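Local coordinates for protein 4-hydroxybutyrate CoA-transferase (Porphyromonas gingivalis, PDB 3D3U) that probably transfers coenzyme A between small carboxylic acids such as acetate and 4-hydroxybutyrate, at residues Thr26-Gly31 / Ile54-Met59; Asn202-Ile207 / Arg226-His231; Glu155-Met160 / Glu179-Ile184. One frame throughout, in Å; residues are numbered along the deposited sequence.

In the fold
Contacts 1 and 3 belong to the same parallel six-stranded sheet of the N-terminal family region, whose strand order 3-2-1-4-5-6 is that of a Rossmann-like fold. Strand 119-125 runs between strands 27-30 and 151-157, leaving the centres of these contacts about 20 Å apart and their nearest atoms about 8 Å apart. Helix 38-46, which connects the strands of contact 1, also reaches contact 3: its Arg39 and Phe40 engage Glu155. Contact 2 lies by the second, mixed sheet, across the centre of the chain from contact 1, about 41 Å from it and 38 Å from contact 3 between centres. The nearest atoms of contacts 2 and 3 are about 21 Å apart.

Contact 1: residues Thr26-Gly31 / Ile54-Met59; sequences TKVVFG and ITVFHM
Val28 and Val56 are paired in the parallel ladder between strands 27-30 and 54-57, which helix 38-46 connects as a beta-alpha-beta unit of a Rossmann-like sheet. The backbone of Val28 bonds both ways: its N donates to Thr55 O (2.8 Å) and its O accepts from Phe57 N (2.9 Å). Thr55 N to Thr26 O and Phe30 N to Phe57 O complete the ladder.

Side chains alternate between the faces. On one, the beta-branched Val28 and Ile54 suit an extended backbone and meet through CG1 of Val28 and CG2 of Ile54, while Val28 CG2 lies 3.7 Å from Val56 CB. On the other, Lys27 and Thr55 lie side by side at the more accessible end. Farther along, Val29 CG2 comes to the edge of the Phe57 ring at CD1 (4.2 Å), and Phe110 of helix 106-110 touches both side chains.

Phe30, CG anti to the carbonyl carbon (chi1 -71°), lies beside His58 with the ring planes 5° apart but slid so far that they barely overlap. One face of the Phe30 ring receives Val56 CG2, a methyl that makes a CH-pi contact 3.9 Å from the ring centroid, almost exactly on the ring normal.

Contact 2: residues Asn202-Ile207 / Arg226-His231; sequences NCASLI and RALEGH
Ala204 and Ala227 meet methyl to methyl, CB to CB at 3.7 Å, where helix 194-204 and the residues after it meet the turns that follow helix 219-226. Alanine suits both places, since its short side chain lets two backbones approach until their CA atoms are 6.0 Å apart.

The tighter packing lies beside this pair and centres on Leu228. Its side chain crosses that of Ile207 at about a right angle, and methyl CD2 does the touching, 3.6 Å from Ile207 CG2. The same CD2 reaches Ala204 CB at 4.2 Å. It also sits over the centre of the His231 ring, 3.7 Å above the plane, so one methyl group is shared by three neighbours. His231, CG anti to the carbonyl carbon (chi1 -73°), turns a ring edge to the first segment: Ile207 O lies near the ring plane, at the CE1 edge, in a contact that is not a hydrogen bond. Ile207, buried, also touches Val308 and Ile310 of strand 307-311, so its branched apolar side chain meets the sheet as well as Leu228.

The outer side is looser and polar, and its bonds stay within each segment. Ser205 OG donates to Asn202 O (2.7 Å), standing above the carbonyl plane. In the turn, Arg226 NH1 forms a salt bridge with Glu229 OE1 (3.0 Å), which lies near the guanidinium plane; the long chains let the charges meet at the surface, and Lys251 adds a long, weak ion pair to Glu229.

Two type I beta turns, Arg226 to Glu229 and Leu228 to His231, carry the chain from helix 219-226 toward strand 235-237. Strands 212-215 and 235-237 are parallel neighbours in the mixed sheet, so helix 219-226 and these turns form a beta-alpha-beta crossover, against which helix 194-204 packs.

Contact 3: residues Glu155-Met160 / Glu179-Ile184; sequences EVNKQM and EVDEPI
Asn157 spans from strand 151-157 to the chain beyond strand 176-180, two neighbouring parallel strands at one side of a Rossmann-like sheet. Its ND2 donates to Glu182 O (2.9 Å, N-H...O angle 160°), with the acceptor close to the amide plane. Its OD1 accepts from the backbone N of Gln159, two residues on, at 2.8 Å, closing an Asx turn; the donor stands above the amide plane. CG anti to the backbone N (chi1 -163°) directs the amide to this place, and bonds at both ends should restrict its rotation. Asparagine suits the site because it offers donor and acceptor together.

Two backbone bonds join the strands where they end: Val180 N to Val156 O and Lys158 N to Val180 O (3.0 Å), the latter nearly straight at 172°. Gln159 NE2 also approaches Asp181 OD1, amide and carboxylate planes steeply inclined, but the modelled separation is too short to be trusted.

Charged groups lie farther out. Lys158 NZ makes a long salt bridge to Glu179 OE2 (3.8 Å); Tyr7 OH hydrogen-bonds to the same OE2, while Arg8 pairs with OE1. Arg39 ties the two segments indirectly, since it pairs with both Glu155 and Glu182.

Apolar packing completes the contact. Glu155 CB lies 4.2 Å from Val180 CG2, its carboxylate being taken up by Arg39 and Phe40 N. At the far end Met160 crosses Ile184 at about a right angle; the modelled fit of their outermost carbons is doubtful, but Ile184 CG1 sits 4.0 Å from Met160 CA.

Contact 1: residues Thr26-Gly31 / Ile54-Met59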
ATOM      1  N   THR A  26     -12.274 -15.530 -20.564  1.00 20.84           N
ATOM      2  CA  THR A  26     -11.961 -14.098 -20.221  1.00 20.59           C
ATOM      3  C   THR A  26     -10.927 -13.991 -19.103  1.00 19.89           C
ATOM      4  O   THR A  26     -10.872 -14.872 -18.289  1.00 21.69           O
ATOM      5  CB  THR A  26     -13.221 -13.310 -19.841  1.00 19.97           C
ATOM      6  OG1 THR A  26     -14.116 -14.241 -19.280  1.00 22.62           O
ATOM      7  CG2 THR A  26     -14.044 -12.866 -21.111  1.00 23.49           C
ATOM      8  N   LYS A  27     -10.100 -12.946 -19.078  1.00 18.30           N
ATOM      9  CA  LYS A  27      -9.310 -12.590 -17.921  1.00 16.74           C
ATOM     10  C   LYS A  27      -9.874 -11.395 -17.178  1.00 16.46           C
ATOM     11  O   LYS A  27     -10.288 -10.434 -17.799  1.00 16.95           O
ATOM     12  CB  LYS A  27      -7.981 -12.138 -18.418  1.00 17.33           C
ATOM     13  CG  LYS A  27      -7.423 -13.127 -19.349  1.00 17.67           C
ATOM     14  CD  LYS A  27      -6.652 -12.469 -20.467  1.00 18.17           C
ATOM     15  CE  LYS A  27      -5.348 -13.252 -20.744  1.00 20.52           C
ATOM     16  NZ  LYS A  27      -5.543 -14.728 -20.909  1.00 22.18           N
ATOM     17  N   VAL A  28      -9.818 -11.385 -15.850  1.00 15.30           N
ATOM     18  CA  VAL A  28     -10.504 -10.371 -15.104  1.00 13.17           C
ATOM     19  C   VAL A  28      -9.538  -9.887 -14.124  1.00 13.67           C
ATOM     20  O   VAL A  28      -8.631 -10.649 -13.789  1.00 14.25           O
ATOM     21  CB  VAL A  28     -11.781 -10.979 -14.433  1.00 13.52           C
ATOM     22  CG1 VAL A  28     -12.101 -12.318 -15.031  1.00  9.64           C
ATOM     23  CG2 VAL A  28     -11.723 -11.069 -12.981  1.00 12.80           C
ATOM     24  N   VAL A  29      -9.704  -8.658 -13.629  1.00 13.68           N
ATOM     25  CA  VAL A  29      -8.820  -8.103 -12.581  1.00 13.42           C
ATOM     26  C   VAL A  29      -9.722  -7.608 -11.457  1.00 14.82           C
ATOM     27  O   VAL A  29     -10.732  -6.950 -11.719  1.00 14.92           O
ATOM     28  CB  VAL A  29      -7.913  -6.870 -13.167  1.00 14.04           C
ATOM     29  CG1 VAL A  29      -7.270  -6.043 -12.061  1.00 13.89           C
ATOM     30  CG2 VAL A  29      -6.791  -7.310 -14.148  1.00  9.61           C
ATOM     31  N   PHE A  30      -9.406  -7.882 -10.192  1.00 16.24           N
ATOM     32  CA  PHE A  30     -10.280  -7.340  -9.087  1.00 15.93           C
ATOM     33  C   PHE A  30      -9.615  -6.209  -8.419  1.00 17.61           C
ATOM     34  O   PHE A  30      -8.409  -6.239  -8.244  1.00 18.72           O
ATOM     35  CB  PHE A  30     -10.474  -8.342  -7.987  1.00 15.13           C
ATOM     36  CG  PHE A  30     -11.362  -9.536  -8.352  1.00 16.71           C
ATOM     37  CD1 PHE A  30     -11.511 -10.615  -7.418  1.00 13.37           C
ATOM     38  CD2 PHE A  30     -12.071  -9.579  -9.563  1.00 14.25           C
ATOM     39  CE1 PHE A  30     -12.281 -11.691  -7.667  1.00  7.85           C
ATOM     40  CE2 PHE A  30     -12.897 -10.646  -9.811  1.00 14.62           C
ATOM     41  CZ  PHE A  30     -12.995 -11.729  -8.863  1.00 15.33           C
ATOM     42  N   GLY A  31     -10.356  -5.184  -8.015  1.00 20.63           N
ATOM     43  CA  GLY A  31      -9.740  -3.957  -7.347  1.00 23.62           C
ATOM     44  C   GLY A  31      -9.237  -4.477  -6.028  1.00 25.45           C
ATOM     45  O   GLY A  31      -9.631  -5.623  -5.618  1.00 25.70           O
ATOM     46  N   ILE A  54     -11.606 -18.854 -16.811  1.00 20.73           N
ATOM     47  CA  ILE A  54     -11.507 -17.518 -16.400  1.00 18.62           C
ATOM     48  C   ILE A  54     -10.217 -17.352 -15.611  1.00 18.10           C
ATOM     49  O   ILE A  54      -9.958 -18.116 -14.697  1.00 18.14           O
ATOM     50  CB  ILE A  54     -12.732 -17.171 -15.590  1.00 18.97           C
ATOM     51  CG1 ILE A  54     -13.966 -17.861 -16.179  1.00 18.42           C
ATOM     52  CG2 ILE A  54     -12.836 -15.699 -15.451  1.00 13.40           C
ATOM     53  CD1 ILE A  54     -14.455 -17.167 -17.372  1.00 24.43           C
ATOM     54  N   THR A  55      -9.413 -16.361 -15.954  1.00 16.66           N
ATOM     55  CA  THR A  55      -8.222 -16.063 -15.195  1.00 17.48           C
ATOM     56  C   THR A  55      -8.486 -14.868 -14.339  1.00 17.26           C
ATOM     57  O   THR A  55      -8.960 -13.861 -14.870  1.00 17.34           O
ATOM     58  CB  THR A  55      -7.125 -15.619 -16.149  1.00 18.10           C
ATOM     59  OG1 THR A  55      -6.867 -16.677 -17.026  1.00 19.09           O
ATOM     60  CG2 THR A  55      -5.814 -15.521 -15.454  1.00 18.79           C
ATOM     61  N   VAL A  56      -8.149 -14.907 -13.044  1.00 16.58           N
ATOM     62  CA  VAL A  56      -8.215 -13.622 -12.324  1.00 17.07           C
ATOM     63  C   VAL A  56      -6.899 -13.089 -11.832  1.00 16.61           C
ATOM     64  O   VAL A  56      -6.037 -13.846 -11.392  1.00 14.95           O
ATOM     65  CB  VAL A  56      -9.428 -13.460 -11.336  1.00 16.13           C
ATOM     66  CG1 VAL A  56      -9.671 -14.717 -10.671  1.00 18.18           C
ATOM     67  CG2 VAL A  56      -9.148 -12.385 -10.304  1.00 15.60           C
ATOM     68  N   PHE A  57      -6.707 -11.789 -12.002  1.00 17.83           N
ATOM     69  CA  PHE A  57      -5.537 -11.182 -11.402  1.00 20.29           C
ATOM     70  C   PHE A  57      -5.910 -10.260 -10.255  1.00 20.07           C
ATOM     71  O   PHE A  57      -6.923  -9.515 -10.299  1.00 21.59           O
ATOM     72  CB  PHE A  57      -4.555 -10.500 -12.410  1.00 20.84           C
ATOM     73  CG  PHE A  57      -3.508  -9.673 -11.709  1.00 22.77           C
ATOM     74  CD1 PHE A  57      -3.722  -8.306 -11.469  1.00 24.36           C
ATOM     75  CD2 PHE A  57      -2.377 -10.300 -11.145  1.00 27.03           C
ATOM     76  CE1 PHE A  57      -2.772  -7.517 -10.724  1.00 26.23           C
ATOM     77  CE2 PHE A  57      -1.441  -9.542 -10.389  1.00 28.83           C
ATOM     78  CZ  PHE A  57      -1.649  -8.117 -10.174  1.00 23.10           C
ATOM     79  N   HIS A  58      -5.114 -10.357  -9.219  1.00 20.79           N
ATOM     80  CA  HIS A  58      -5.193  -9.424  -8.061  1.00 23.07           C
ATOM     81  C   HIS A  58      -4.008  -9.599  -7.067  1.00 23.95           C
ATOM     82  O   HIS A  58      -3.026 -10.320  -7.367  1.00 24.70           O
ATOM     83  CB  HIS A  58      -6.577  -9.453  -7.351  1.00 22.43           C
ATOM     84  CG  HIS A  58      -6.813 -10.683  -6.538  1.00 20.20           C
ATOM     85  ND1 HIS A  58      -7.717 -11.662  -6.908  1.00 22.17           N
ATOM     86  CD2 HIS A  58      -6.250 -11.110  -5.384  1.00 16.24           C
ATOM     87  CE1 HIS A  58      -7.723 -12.633  -5.994  1.00 19.90           C
ATOM     88  NE2 HIS A  58      -6.839 -12.322  -5.061  1.00 18.72           N
ATOM     89  N   MET A  59      -4.106  -8.919  -5.922  1.00 24.79           N
ATOM     90  CA  MET A  59      -3.005  -8.769  -4.955  1.00 25.10           C
ATOM     91  C   MET A  59      -3.618  -8.932  -3.607  1.00 25.33           C
ATOM     92  O   MET A  59      -4.010 -10.001  -3.329  1.00 27.43           O
ATOM     93  CB  MET A  59      -2.295  -7.433  -5.134  1.00 23.90           C
ATOM     94  CG  MET A  59      -1.393  -7.462  -6.338  1.00 24.27           C
ATOM     95  SD  MET A  59      -0.732  -5.830  -6.739  1.00 27.42           S
ATOM     96  CE  MET A  59       0.977  -6.453  -6.898  1.00 24.67           C
TER

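Contact 2: residues Asn202-Ile207 / Arg226-His231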
ATOM      1  N   ASN A 202      13.994   5.531  18.039  1.00 23.36           N
ATOM      2  CA  ASN A 202      15.200   5.864  17.281  1.00 23.41           C
ATOM      3  C   ASN A 202      14.953   6.531  15.916  1.00 23.35           C
ATOM      4  O   ASN A 202      15.821   7.257  15.453  1.00 23.05           O
ATOM      5  CB  ASN A 202      16.061   4.637  17.022  1.00 23.49           C
ATOM      6  CG  ASN A 202      16.674   4.058  18.272  1.00 21.40           C
ATOM      7  OD1 ASN A 202      16.077   3.265  18.971  1.00 18.80           O
ATOM      8  ND2 ASN A 202      17.936   4.388  18.487  1.00 21.13           N
ATOM      9  N   CYS A 203      13.826   6.241  15.249  1.00 23.39           N
ATOM     10  CA  CYS A 203      13.600   6.816  13.898  1.00 23.87           C
ATOM     11  C   CYS A 203      13.378   8.311  13.990  1.00 24.29           C
ATOM     12  O   CYS A 203      13.909   9.086  13.152  1.00 24.09           O
ATOM     13  CB  CYS A 203      12.357   6.272  13.245  1.00 24.26           C
ATOM     14  SG  CYS A 203      12.598   4.593  12.762  1.00 23.35           S
ATOM     15  N   ALA A 204      12.613   8.669  15.037  1.00 22.34           N
ATOM     16  CA  ALA A 204      12.242   9.994  15.305  1.00 20.74           C
ATOM     17  C   ALA A 204      13.415  10.953  15.445  1.00 20.51           C
ATOM     18  O   ALA A 204      13.257  12.190  15.171  1.00 20.26           O
ATOM     19  CB  ALA A 204      11.399  10.001  16.506  1.00 21.04           C
ATOM     20  N   SER A 205      14.598  10.432  15.809  1.00 19.37           N
ATOM     21  CA  SER A 205      15.805  11.308  15.759  1.00 19.80           C
ATOM     22  C   SER A 205      16.332  11.652  14.384  1.00 18.45           C
ATOM     23  O   SER A 205      17.384  12.285  14.292  1.00 18.93           O
ATOM     24  CB  SER A 205      17.029  10.690  16.414  1.00 20.42           C
ATOM     25  OG  SER A 205      16.765   9.390  16.833  1.00 25.03           O
ATOM     26  N   LEU A 206      15.693  11.128  13.347  1.00 16.97           N
ATOM     27  CA  LEU A 206      16.063  11.357  11.957  1.00 15.70           C
ATOM     28  C   LEU A 206      15.029  12.237  11.317  1.00 15.61           C
ATOM     29  O   LEU A 206      15.199  12.773  10.239  1.00 16.34           O
ATOM     30  CB  LEU A 206      16.084  10.006  11.205  1.00 15.05           C
ATOM     31  CG  LEU A 206      17.031   8.938  11.783  1.00 10.48           C
ATOM     32  CD1 LEU A 206      17.174   7.773  10.840  1.00  7.76           C
ATOM     33  CD2 LEU A 206      18.369   9.485  11.977  1.00  3.57           C
ATOM     34  N   ILE A 207      13.928  12.381  11.999  1.00 15.91           N
ATOM     35  CA  ILE A 207      12.796  13.013  11.398  1.00 16.57           C
ATOM     36  C   ILE A 207      12.705  14.405  11.993  1.00 17.83           C
ATOM     37  O   ILE A 207      12.893  14.575  13.238  1.00 17.84           O
ATOM     38  CB  ILE A 207      11.545  12.162  11.666  1.00 16.39           C
ATOM     39  CG1 ILE A 207      11.800  10.717  11.187  1.00 12.79           C
ATOM     40  CG2 ILE A 207      10.374  12.765  10.956  1.00 16.59           C
ATOM     41  CD1 ILE A 207      10.591   9.904  10.821  1.00  2.00           C
ATOM     42  N   ARG A 226       3.819   7.124  17.149  1.00 19.55           N
ATOM     43  CA  ARG A 226       3.868   7.357  18.608  1.00 20.11           C
ATOM     44  C   ARG A 226       5.064   8.204  18.981  1.00 22.20           C
ATOM     45  O   ARG A 226       4.899   9.219  19.659  1.00 24.87           O
ATOM     46  CB  ARG A 226       3.808   6.098  19.453  1.00 19.16           C
ATOM     47  CG  ARG A 226       2.392   5.545  19.771  1.00 19.28           C
ATOM     48  CD  ARG A 226       1.295   6.587  20.177  1.00 23.97           C
ATOM     49  NE  ARG A 226       0.012   5.873  20.171  1.00 33.81           N
ATOM     50  CZ  ARG A 226      -1.245   6.344  20.424  1.00 37.52           C
ATOM     51  NH1 ARG A 226      -1.529   7.626  20.699  1.00 39.99           N
ATOM     52  NH2 ARG A 226      -2.245   5.471  20.392  1.00 37.40           N
ATOM     53  N   ALA A 227       6.271   7.862  18.504  1.00 23.51           N
ATOM     54  CA  ALA A 227       7.503   8.673  18.779  1.00 22.45           C
ATOM     55  C   ALA A 227       7.397  10.120  18.258  1.00 22.97           C
ATOM     56  O   ALA A 227       8.220  10.967  18.571  1.00 23.97           O
ATOM     57  CB  ALA A 227       8.759   7.957  18.184  1.00 21.79           C
ATOM     58  N   LEU A 228       6.424  10.443  17.422  1.00 22.94           N
ATOM     59  CA  LEU A 228       6.504  11.782  16.756  1.00 22.77           C
ATOM     60  C   LEU A 228       5.479  12.777  17.362  1.00 22.27           C
ATOM     61  O   LEU A 228       5.167  13.822  16.752  1.00 20.34           O
ATOM     62  CB  LEU A 228       6.322  11.627  15.217  1.00 21.55           C
ATOM     63  CG  LEU A 228       7.422  10.858  14.465  1.00 22.59           C
ATOM     64  CD1 LEU A 228       6.878  10.025  13.381  1.00 21.48           C
ATOM     65  CD2 LEU A 228       8.557  11.714  13.906  1.00 20.92           C
ATOM     66  N   GLU A 229       4.923  12.404  18.515  1.00 21.51           N
ATOM     67  CA  GLU A 229       3.902  13.226  19.111  1.00 23.44           C
ATOM     68  C   GLU A 229       4.435  14.612  19.570  1.00 22.58           C
ATOM     69  O   GLU A 229       3.651  15.555  19.671  1.00 23.33           O
ATOM     70  CB  GLU A 229       3.077  12.472  20.203  1.00 24.34           C
ATOM     71  CG  GLU A 229       2.461  11.136  19.752  1.00 25.41           C
ATOM     72  CD  GLU A 229       1.298  10.677  20.610  1.00 26.61           C
ATOM     73  OE1 GLU A 229       0.560   9.703  20.220  1.00 32.26           O
ATOM     74  OE2 GLU A 229       1.083  11.328  21.641  1.00 30.14           O
ATOM     75  N   GLY A 230       5.758  14.759  19.743  1.00 21.83           N
ATOM     76  CA  GLY A 230       6.393  16.072  19.883  1.00 19.35           C
ATOM     77  C   GLY A 230       6.866  16.786  18.618  1.00 19.16           C
ATOM     78  O   GLY A 230       7.659  17.757  18.685  1.00 19.33           O
ATOM     79  N   HIS A 231       6.379  16.358  17.459  1.00 18.78           N
ATOM     80  CA  HIS A 231       6.727  16.993  16.182  1.00 18.20           C
ATOM     81  C   HIS A 231       5.621  17.903  15.718  1.00 18.51           C
ATOM     82  O   HIS A 231       4.506  17.843  16.219  1.00 18.76           O
ATOM     83  CB  HIS A 231       7.138  15.942  15.120  1.00 17.92           C
ATOM     84  CG  HIS A 231       8.499  15.329  15.378  1.00 19.93           C
ATOM     85  ND1 HIS A 231       9.614  15.647  14.637  1.00 18.47           N
ATOM     86  CD2 HIS A 231       8.936  14.488  16.362  1.00 21.96           C
ATOM     87  CE1 HIS A 231      10.671  15.035  15.150  1.00 16.66           C
ATOM     88  NE2 HIS A 231      10.289  14.326  16.192  1.00 13.36           N
TER

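Contact 3: residues Glu155-Met160 / Glu179-Ile184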
ATOM      1  N   GLU A 155     -19.281  -2.727  -7.985  1.00 19.73           N
ATOM      2  CA  GLU A 155     -20.255  -2.959  -6.986  1.00 21.58           C
ATOM      3  C   GLU A 155     -20.415  -1.623  -6.407  1.00 19.47           C
ATOM      4  O   GLU A 155     -19.497  -1.030  -5.917  1.00 19.01           O
ATOM      5  CB  GLU A 155     -19.715  -3.869  -5.891  1.00 22.03           C
ATOM      6  CG  GLU A 155     -19.464  -5.333  -6.243  1.00 26.27           C
ATOM      7  CD  GLU A 155     -18.797  -6.184  -5.083  1.00 30.22           C
ATOM      8  OE1 GLU A 155     -18.353  -7.366  -5.391  1.00 42.45           O
ATOM      9  OE2 GLU A 155     -18.718  -5.767  -3.856  1.00 37.34           O
ATOM     10  N   VAL A 156     -21.611  -1.104  -6.445  1.00 21.02           N
ATOM     11  CA  VAL A 156     -21.866   0.226  -5.847  1.00 21.50           C
ATOM     12  C   VAL A 156     -22.184   0.189  -4.324  1.00 21.92           C
ATOM     13  O   VAL A 156     -23.234  -0.276  -3.884  1.00 21.03           O
ATOM     14  CB  VAL A 156     -22.889   1.006  -6.664  1.00 21.55           C
ATOM     15  CG1 VAL A 156     -23.265   2.320  -5.925  1.00 22.51           C
ATOM     16  CG2 VAL A 156     -22.300   1.242  -8.053  1.00 16.93           C
ATOM     17  N   ASN A 157     -21.242   0.648  -3.523  1.00 22.59           N
ATOM     18  CA  ASN A 157     -21.414   0.391  -2.163  1.00 24.43           C
ATOM     19  C   ASN A 157     -21.801   1.648  -1.389  1.00 26.39           C
ATOM     20  O   ASN A 157     -21.088   2.709  -1.383  1.00 27.35           O
ATOM     21  CB  ASN A 157     -20.218  -0.313  -1.616  1.00 24.46           C
ATOM     22  CG  ASN A 157     -20.502  -0.960  -0.293  1.00 26.49           C
ATOM     23  OD1 ASN A 157     -21.517  -0.630   0.377  1.00 28.44           O
ATOM     24  ND2 ASN A 157     -19.596  -1.842   0.145  1.00 21.74           N
ATOM     25  N   LYS A 158     -23.003   1.532  -0.797  1.00 27.58           N
ATOM     26  CA  LYS A 158     -23.574   2.588   0.064  1.00 28.93           C
ATOM     27  C   LYS A 158     -22.678   2.848   1.282  1.00 28.37           C
ATOM     28  O   LYS A 158     -22.678   3.943   1.801  1.00 27.48           O
ATOM     29  CB  LYS A 158     -25.073   2.365   0.409  1.00 28.34           C
ATOM     30  CG  LYS A 158     -25.943   2.897  -0.771  1.00 30.85           C
ATOM     31  CD  LYS A 158     -27.481   3.127  -0.558  1.00 30.90           C
ATOM     32  CE  LYS A 158     -28.238   3.417  -1.930  1.00 31.70           C
ATOM     33  NZ  LYS A 158     -27.559   2.700  -3.118  1.00 35.55           N
ATOM     34  N   GLN A 159     -21.865   1.851   1.664  1.00 28.17           N
ATOM     35  CA  GLN A 159     -20.897   1.991   2.734  1.00 27.02           C
ATOM     36  C   GLN A 159     -19.495   2.497   2.269  1.00 27.08           C
ATOM     37  O   GLN A 159     -18.712   2.987   3.117  1.00 27.82           O
ATOM     38  CB  GLN A 159     -20.714   0.645   3.433  1.00 27.34           C
ATOM     39  CG  GLN A 159     -20.896   0.639   4.931  1.00 27.80           C
ATOM     40  CD  GLN A 159     -22.211   0.032   5.226  1.00 33.22           C
ATOM     41  OE1 GLN A 159     -22.378  -0.808   6.148  1.00 33.35           O
ATOM     42  NE2 GLN A 159     -23.193   0.397   4.378  1.00 36.16           N
ATOM     43  N   MET A 160     -19.134   2.349   0.983  1.00 25.88           N
ATOM     44  CA  MET A 160     -17.766   2.766   0.514  1.00 25.34           C
ATOM     45  C   MET A 160     -17.660   4.267   0.678  1.00 24.46           C
ATOM     46  O   MET A 160     -18.507   4.962   0.143  1.00 26.22           O
ATOM     47  CB  MET A 160     -17.515   2.425  -0.981  1.00 24.93           C
ATOM     48  CG  MET A 160     -16.130   2.877  -1.468  1.00 24.68           C
ATOM     49  SD  MET A 160     -14.723   2.061  -0.551  1.00 23.44           S
ATOM     50  CE  MET A 160     -14.810   0.394  -1.066  1.00 19.19           C
ATOM     51  N   GLU A 179     -25.726  -2.723  -7.166  1.00 24.72           N
ATOM     52  CA  GLU A 179     -25.885  -1.898  -5.950  1.00 26.88           C
ATOM     53  C   GLU A 179     -25.829  -2.737  -4.720  1.00 27.60           C
ATOM     54  O   GLU A 179     -26.599  -3.644  -4.591  1.00 29.85           O
ATOM     55  CB  GLU A 179     -27.126  -1.001  -5.859  1.00 25.33           C
ATOM     56  CG  GLU A 179     -28.244  -1.195  -6.791  1.00 28.80           C
ATOM     57  CD  GLU A 179     -28.841   0.171  -7.035  1.00 35.59           C
ATOM     58  OE1 GLU A 179     -29.848   0.307  -7.765  1.00 38.57           O
ATOM     59  OE2 GLU A 179     -28.287   1.130  -6.455  1.00 34.98           O
ATOM     60  N   VAL A 180     -24.906  -2.440  -3.818  1.00 27.94           N
ATOM     61  CA  VAL A 180     -25.004  -3.035  -2.544  1.00 27.56           C
ATOM     62  C   VAL A 180     -24.740  -2.162  -1.393  1.00 27.81           C
ATOM     63  O   VAL A 180     -24.475  -0.970  -1.502  1.00 28.02           O
ATOM     64  CB  VAL A 180     -24.197  -4.330  -2.446  1.00 28.96           C
ATOM     65  CG1 VAL A 180     -25.073  -5.497  -3.094  1.00 30.60           C
ATOM     66  CG2 VAL A 180     -22.766  -4.222  -3.013  1.00 23.93           C
ATOM     67  N   ASP A 181     -24.923  -2.816  -0.276  1.00 28.30           N
ATOM     68  CA  ASP A 181     -24.744  -2.272   1.015  1.00 29.52           C
ATOM     69  C   ASP A 181     -24.182  -3.298   2.066  1.00 29.88           C
ATOM     70  O   ASP A 181     -24.761  -4.407   2.309  1.00 31.11           O
ATOM     71  CB  ASP A 181     -26.025  -1.647   1.474  1.00 29.39           C
ATOM     72  CG  ASP A 181     -25.797  -0.871   2.698  1.00 32.09           C
ATOM     73  OD1 ASP A 181     -24.686  -1.047   3.251  1.00 34.95           O
ATOM     74  OD2 ASP A 181     -26.608  -0.076   3.189  1.00 35.01           O
ATOM     75  N   GLU A 182     -23.009  -2.954   2.600  1.00 28.51           N
ATOM     76  CA  GLU A 182     -22.146  -3.911   3.287  1.00 29.19           C
ATOM     77  C   GLU A 182     -20.851  -3.197   3.738  1.00 27.43           C
ATOM     78  O   GLU A 182     -20.211  -2.509   2.944  1.00 27.31           O
ATOM     79  CB  GLU A 182     -21.901  -5.210   2.466  1.00 28.20           C
ATOM     80  CG  GLU A 182     -22.827  -6.397   2.816  1.00 33.60           C
ATOM     81  CD  GLU A 182     -22.095  -7.784   3.183  1.00 41.70           C
ATOM     82  OE1 GLU A 182     -20.999  -8.208   2.580  1.00 40.51           O
ATOM     83  OE2 GLU A 182     -22.661  -8.525   4.096  1.00 47.22           O
ATOM     84  N   PRO A 183     -20.485  -3.366   5.017  1.00 26.93           N
ATOM     85  CA  PRO A 183     -19.398  -2.594   5.658  1.00 26.06           C
ATOM     86  C   PRO A 183     -18.008  -2.959   5.106  1.00 26.46           C
ATOM     87  O   PRO A 183     -17.695  -4.119   4.835  1.00 27.59           O
ATOM     88  CB  PRO A 183     -19.481  -3.030   7.111  1.00 26.28           C
ATOM     89  CG  PRO A 183     -20.055  -4.446   7.068  1.00 25.49           C
ATOM     90  CD  PRO A 183     -21.049  -4.389   5.937  1.00 26.25           C
ATOM     91  N   ILE A 184     -17.155  -1.970   4.931  1.00 25.25           N
ATOM     92  CA  ILE A 184     -15.940  -2.163   4.234  1.00 21.69           C
ATOM     93  C   ILE A 184     -15.035  -2.968   5.126  1.00 21.73           C
ATOM     94  O   ILE A 184     -14.725  -2.531   6.168  1.00 21.82           O
ATOM     95  CB  ILE A 184     -15.478  -0.773   3.953  1.00 20.69           C
ATOM     96  CG1 ILE A 184     -16.406  -0.207   2.873  1.00 17.79           C
ATOM     97  CG2 ILE A 184     -13.980  -0.726   3.643  1.00 21.71           C
ATOM     98  CD1 ILE A 184     -16.008  -0.529   1.437  1.00  8.23           C
TER